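Local coordinates for protein-tyrosine phosphatase mitochondrial 1 (Mus musculus, PDB 3RGO) that dephosphorylates phosphatidylglycerophosphate to phosphatidylglycerol, a step on the mitochondrial route to cardiolipin, at residues Lys77-Gln80 against Phe81-Tyr85; Thr105-Ala108 against Ala109-Gln113. One frame throughout, in Å; residues are numbered along the deposited sequence.

Contact 1: residues Lys77-Gln80 against Phe81-Tyr85; sequences KGVQ and FALKY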
loop_
_atom_site.group_PDB
_atom_site.type_symbol
_atom_site.label_atom_id
_atom_site.label_comp_id
_atom_site.label_asym_id
_atom_site.label_seq_id
_atom_site.Cartn_x
_atom_site.Cartn_y
_atom_site.Cartn_z
ATOM N N LYS A 77 9.824 -4.173 0.231
ATOM C CA LYS A 77 9.041 -5.391 0.409
ATOM C C LYS A 77 7.608 -5.171 -0.062
ATOM O O LYS A 77 7.046 -5.995 -0.787
ATOM C CB LYS A 77 9.050 -5.840 1.873
ATOM C CG LYS A 77 10.160 -6.815 2.217
ATOM C CD LYS A 77 9.994 -7.364 3.626
ATOM C CE LYS A 77 11.080 -8.378 3.956
ATOM N NZ LYS A 77 10.920 -8.932 5.331
ATOM N N GLY A 78 7.027 -4.050 0.348
ATOM C CA GLY A 78 5.663 -3.718 -0.022
ATOM C C GLY A 78 5.517 -3.551 -1.519
ATOM O O GLY A 78 4.580 -4.062 -2.126
ATOM N N VAL A 79 6.464 -2.841 -2.122
ATOM C CA VAL A 79 6.413 -2.578 -3.551
ATOM C C VAL A 79 6.602 -3.860 -4.370
ATOM O O VAL A 79 5.861 -4.110 -5.319
ATOM C CB VAL A 79 7.447 -1.505 -3.954
ATOM C CG1 VAL A 79 7.485 -1.335 -5.463
ATOM C CG2 VAL A 79 7.120 -0.181 -3.254
ATOM N N GLN A 80 7.587 -4.672 -3.997
ATOM C CA GLN A 80 7.815 -5.941 -4.684
ATOM C C GLN A 80 6.608 -6.867 -4.549
ATOM O O GLN A 80 6.313 -7.649 -5.448
ATOM C CB GLN A 80 9.081 -6.626 -4.161
ATOM C CG GLN A 80 10.363 -5.836 -4.416
ATOM C CD GLN A 80 10.584 -5.525 -5.888
ATOM O OE1 GLN A 80 10.413 -6.389 -6.753
ATOM N NE2 GLN A 80 10.977 -4.289 -6.179
ATOM N N PHE A 81 5.911 -6.771 -3.419
ATOM C CA PHE A 81 4.684 -7.534 -3.201
ATOM C C PHE A 81 3.610 -7.091 -4.190
ATOM O O PHE A 81 2.950 -7.919 -4.815
ATOM C CB PHE A 81 4.194 -7.338 -1.764
ATOM C CG PHE A 81 3.005 -8.191 -1.389
ATOM C CD1 PHE A 81 3.171 -9.518 -1.022
ATOM C CD2 PHE A 81 1.727 -7.649 -1.366
ATOM C CE1 PHE A 81 2.079 -10.295 -0.657
ATOM C CE2 PHE A 81 0.631 -8.413 -1.000
ATOM C CZ PHE A 81 0.807 -9.741 -0.645
ATOM N N ALA A 82 3.451 -5.779 -4.342
ATOM C CA ALA A 82 2.494 -5.242 -5.306
ATOM C C ALA A 82 2.854 -5.665 -6.730
ATOM O O ALA A 82 1.981 -6.001 -7.527
ATOM C CB ALA A 82 2.430 -3.721 -5.205
ATOM N N LEU A 83 4.148 -5.651 -7.038
ATOM C CA LEU A 83 4.615 -5.984 -8.381
ATOM C C LEU A 83 4.431 -7.467 -8.669
ATOM O O LEU A 83 4.164 -7.863 -9.807
ATOM C CB LEU A 83 6.077 -5.576 -8.558
ATOM C CG LEU A 83 6.357 -4.070 -8.485
ATOM C CD1 LEU A 83 7.847 -3.778 -8.610
ATOM C CD2 LEU A 83 5.579 -3.329 -9.560
ATOM N N LYS A 84 4.586 -8.281 -7.630
ATOM C CA LYS A 84 4.287 -9.704 -7.713
ATOM C C LYS A 84 2.885 -9.907 -8.270
ATOM O O LYS A 84 2.679 -10.693 -9.192
ATOM C CB LYS A 84 4.397 -10.344 -6.327
ATOM C CG LYS A 84 3.842 -11.757 -6.226
ATOM C CD LYS A 84 3.837 -12.229 -4.776
ATOM C CE LYS A 84 3.287 -13.637 -4.641
ATOM N NZ LYS A 84 3.396 -14.125 -3.240
ATOM N N TYR A 85 1.917 -9.188 -7.712
ATOM C CA TYR A 85 0.533 -9.329 -8.158
ATOM C C TYR A 85 0.230 -8.609 -9.475
ATOM O O TYR A 85 -0.633 -9.043 -10.235
ATOM C CB TYR A 85 -0.455 -8.972 -7.040
ATOM C CG TYR A 85 -0.558 -10.103 -6.042
ATOM C CD1 TYR A 85 -1.320 -11.232 -6.328
ATOM C CD2 TYR A 85 0.150 -10.074 -4.847
ATOM C CE1 TYR A 85 -1.393 -12.286 -5.442
ATOM C CE2 TYR A 85 0.079 -11.123 -3.952
ATOM C CZ TYR A 85 -0.691 -12.227 -4.257
ATOM O OH TYR A 85 -0.767 -13.275 -3.371
#
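At K77, F81 N donates to K77 O at 3.0 Å and opens a run of i to i+4 bonds in the helix 72-88; the end of the K77 side chain leads away. G78 follows with a bond from A82 N to G78 O. The F81 CB methylene sits 3.3 Å from G78 O, and since F81 CG stands anti to the backbone N (chi1 -174°) the ring swings off this part of the helix toward I33 and L59 of the central sheet. There Y85 CD2 lies over one face of the F81 ring, displaced toward its rim, while F81 CE1 meets the Y85 ring at its edge. V79 meets L83 twice: L83 N donates to V79 O at 2.9 Å, and V79 CG1 packs 4.0 Å from L83 CD1, the two side chains running alongside each other. L83 CG also presses on V79 O, at 3.2 Å. Q80, bent at chi2 (-57°), crosses the L83 side chain near its CD1 methyl, and Q80 O accepts from K84 N at 2.9 Å. The extended K84 chain carries its ammonium to a salt bridge with E57, which Y85 OH also reaches by a hydrogen bond. This part of the helix is thus amphipathic: V79, F81, A82 and Y85 are buried, L83 partly so, K77, Q80 and K84 are exposed, and the charge of K84 is probably balanced by E57.

Contact 2: residues Thr105-Ala108 against Ala109-Gln113; sequences TMVA and AYLIQ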
loop_
_atom_site.group_PDB
_atom_site.type_symbol
_atom_site.label_atom_id
_atom_site.label_comp_id
_atom_site.label_asym_id
_atom_site.label_seq_id
_atom_site.Cartn_x
_atom_site.Cartn_y
_atom_site.Cartn_z
ATOM N N THR A 105 1.400 6.589 1.863
ATOM C CA THR A 105 2.848 6.626 1.673
ATOM C C THR A 105 3.353 5.359 0.979
ATOM O O THR A 105 4.220 5.417 0.097
ATOM C CB THR A 105 3.558 6.826 3.021
ATOM O OG1 THR A 105 3.150 8.081 3.580
ATOM C CG2 THR A 105 5.070 6.818 2.843
ATOM N N MET A 106 2.799 4.218 1.375
ATOM C CA MET A 106 3.140 2.933 0.761
ATOM C C MET A 106 2.796 2.941 -0.721
ATOM O O MET A 106 3.600 2.519 -1.565
ATOM C CB MET A 106 2.398 1.789 1.467
ATOM C CG MET A 106 2.689 0.391 0.898
ATOM S SD MET A 106 4.375 -0.207 1.260
ATOM C CE MET A 106 4.394 -0.071 3.044
ATOM N N VAL A 107 1.594 3.417 -1.035
ATOM C CA VAL A 107 1.160 3.517 -2.426
ATOM C C VAL A 107 2.041 4.503 -3.192
ATOM O O VAL A 107 2.352 4.278 -4.362
ATOM C CB VAL A 107 -0.342 3.905 -2.552
ATOM C CG1 VAL A 107 -0.707 4.169 -4.008
ATOM C CG2 VAL A 107 -1.242 2.806 -1.966
ATOM N N ALA A 108 2.449 5.585 -2.530
ATOM C CA ALA A 108 3.367 6.549 -3.128
ATOM C C ALA A 108 4.663 5.882 -3.565
ATOM O O ALA A 108 5.172 6.152 -4.650
ATOM C CB ALA A 108 3.662 7.705 -2.149
ATOM N N ALA A 109 5.201 5.009 -2.721
ATOM C CA ALA A 109 6.453 4.342 -3.044
ATOM C C ALA A 109 6.278 3.453 -4.275
ATOM O O ALA A 109 7.116 3.449 -5.173
ATOM C CB ALA A 109 6.950 3.532 -1.852
ATOM N N TYR A 110 5.179 2.705 -4.301
ATOM C CA TYR A 110 4.812 1.893 -5.457
ATOM C C TYR A 110 4.819 2.717 -6.746
ATOM O O TYR A 110 5.466 2.339 -7.723
ATOM C CB TYR A 110 3.431 1.264 -5.228
ATOM C CG TYR A 110 2.742 0.754 -6.473
ATOM C CD1 TYR A 110 3.073 -0.479 -7.019
ATOM C CD2 TYR A 110 1.749 1.503 -7.096
ATOM C CE1 TYR A 110 2.442 -0.950 -8.163
ATOM C CE2 TYR A 110 1.112 1.046 -8.228
ATOM C CZ TYR A 110 1.461 -0.180 -8.761
ATOM O OH TYR A 110 0.825 -0.638 -9.893
ATOM N N LEU A 111 4.105 3.842 -6.744
ATOM C CA LEU A 111 4.027 4.699 -7.925
ATOM C C LEU A 111 5.383 5.280 -8.321
ATOM O O LEU A 111 5.709 5.386 -9.511
ATOM C CB LEU A 111 3.011 5.820 -7.704
ATOM C CG LEU A 111 1.554 5.367 -7.568
ATOM C CD1 LEU A 111 0.669 6.539 -7.174
ATOM C CD2 LEU A 111 1.055 4.714 -8.857
ATOM N N ILE A 112 6.171 5.671 -7.326
ATOM C CA ILE A 112 7.509 6.177 -7.594
ATOM C C ILE A 112 8.314 5.161 -8.392
ATOM O O ILE A 112 8.924 5.495 -9.407
ATOM C CB ILE A 112 8.256 6.531 -6.294
ATOM C CG1 ILE A 112 7.636 7.783 -5.660
ATOM C CG2 ILE A 112 9.741 6.745 -6.567
ATOM C CD1 ILE A 112 8.156 8.102 -4.268
ATOM N N GLN A 113 8.302 3.917 -7.933
ATOM C CA GLN A 113 9.080 2.874 -8.576
ATOM C C GLN A 113 8.515 2.531 -9.948
ATOM O O GLN A 113 9.256 2.448 -10.923
ATOM C CB GLN A 113 9.145 1.621 -7.702
ATOM C CG GLN A 113 9.737 0.420 -8.437
ATOM C CD GLN A 113 10.330 -0.603 -7.501
ATOM O OE1 GLN A 113 10.603 -0.311 -6.339
ATOM N NE2 GLN A 113 10.535 -1.815 -8.003
#
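A108 and I112 make the tightest side-chain approach of this contact: I112 CG1 rests 3.1 Å from A108 O, the carbonyl that also accepts from I112 N at 2.9 Å. With CG1 beside the backbone N (chi1 -71°), the isoleucine lies back along the helix, and its CD1 follows at 3.6 Å from A108 O. Replacing I112 by an alanine would remove CG1 and CD1, and is likely to strip the A108 carbonyl of this aliphatic cover and open a gap toward A122, which the isoleucine side chain touches. V107 and L111 pack less closely. Their side chains run side by side, V107 CG1 4.2 Å from L111 CD1, while L111 N gives V107 O a nearly straight bond (N-H...O 167°). Both also touch I126 of the helix 119-129. This is the helix that follows the phosphate-binding P-loop (HCX5R motif) of the dual-specificity phosphatase fold, and the M106 side chain lies about 8 Å from that of C96, the predicted phosphocysteine nucleophile. Y110 N bonds M106 O at 3.2 Å. The Y110 ring extends away from the segment, with V107 O near the ring plane at its edge, 3.9 Å from Y110 CD2; its hydroxyl is hydrogen-bonded to D6. A109 adds a small methyl, A109 CB being 3.5 Å from M106 O. At the far end burial relaxes: Q113 is partly exposed, and its side chain turns away to lie between the helices 72-88 and 137-154, meeting V79 and L83 on one and F146 and I150 on the other.

Contacts 1 and 2 each lie within one helix, 72-88 and 102-115, with centres 11 Å apart. They meet directly: V79 CG2 of contact 1 approaches Y110 N of contact 2 to 3.6 Å, and Q113 packs on V79, Q80 and L83. Each pairs a valine with a leucine four residues on, yet the settings differ. Contact 2 is buried, and its surroundings include the helices 119-129 and 137-154. Contact 1 is only partly buried, with one flank on the sheet and lysines and a glutamine among its exposed residues. Outside contact 1, E57 pairs with both K84 and Y85; contact 2 has no lysine, and its hydroxyls bond outward, T105 to S101 O and Y110 to D6.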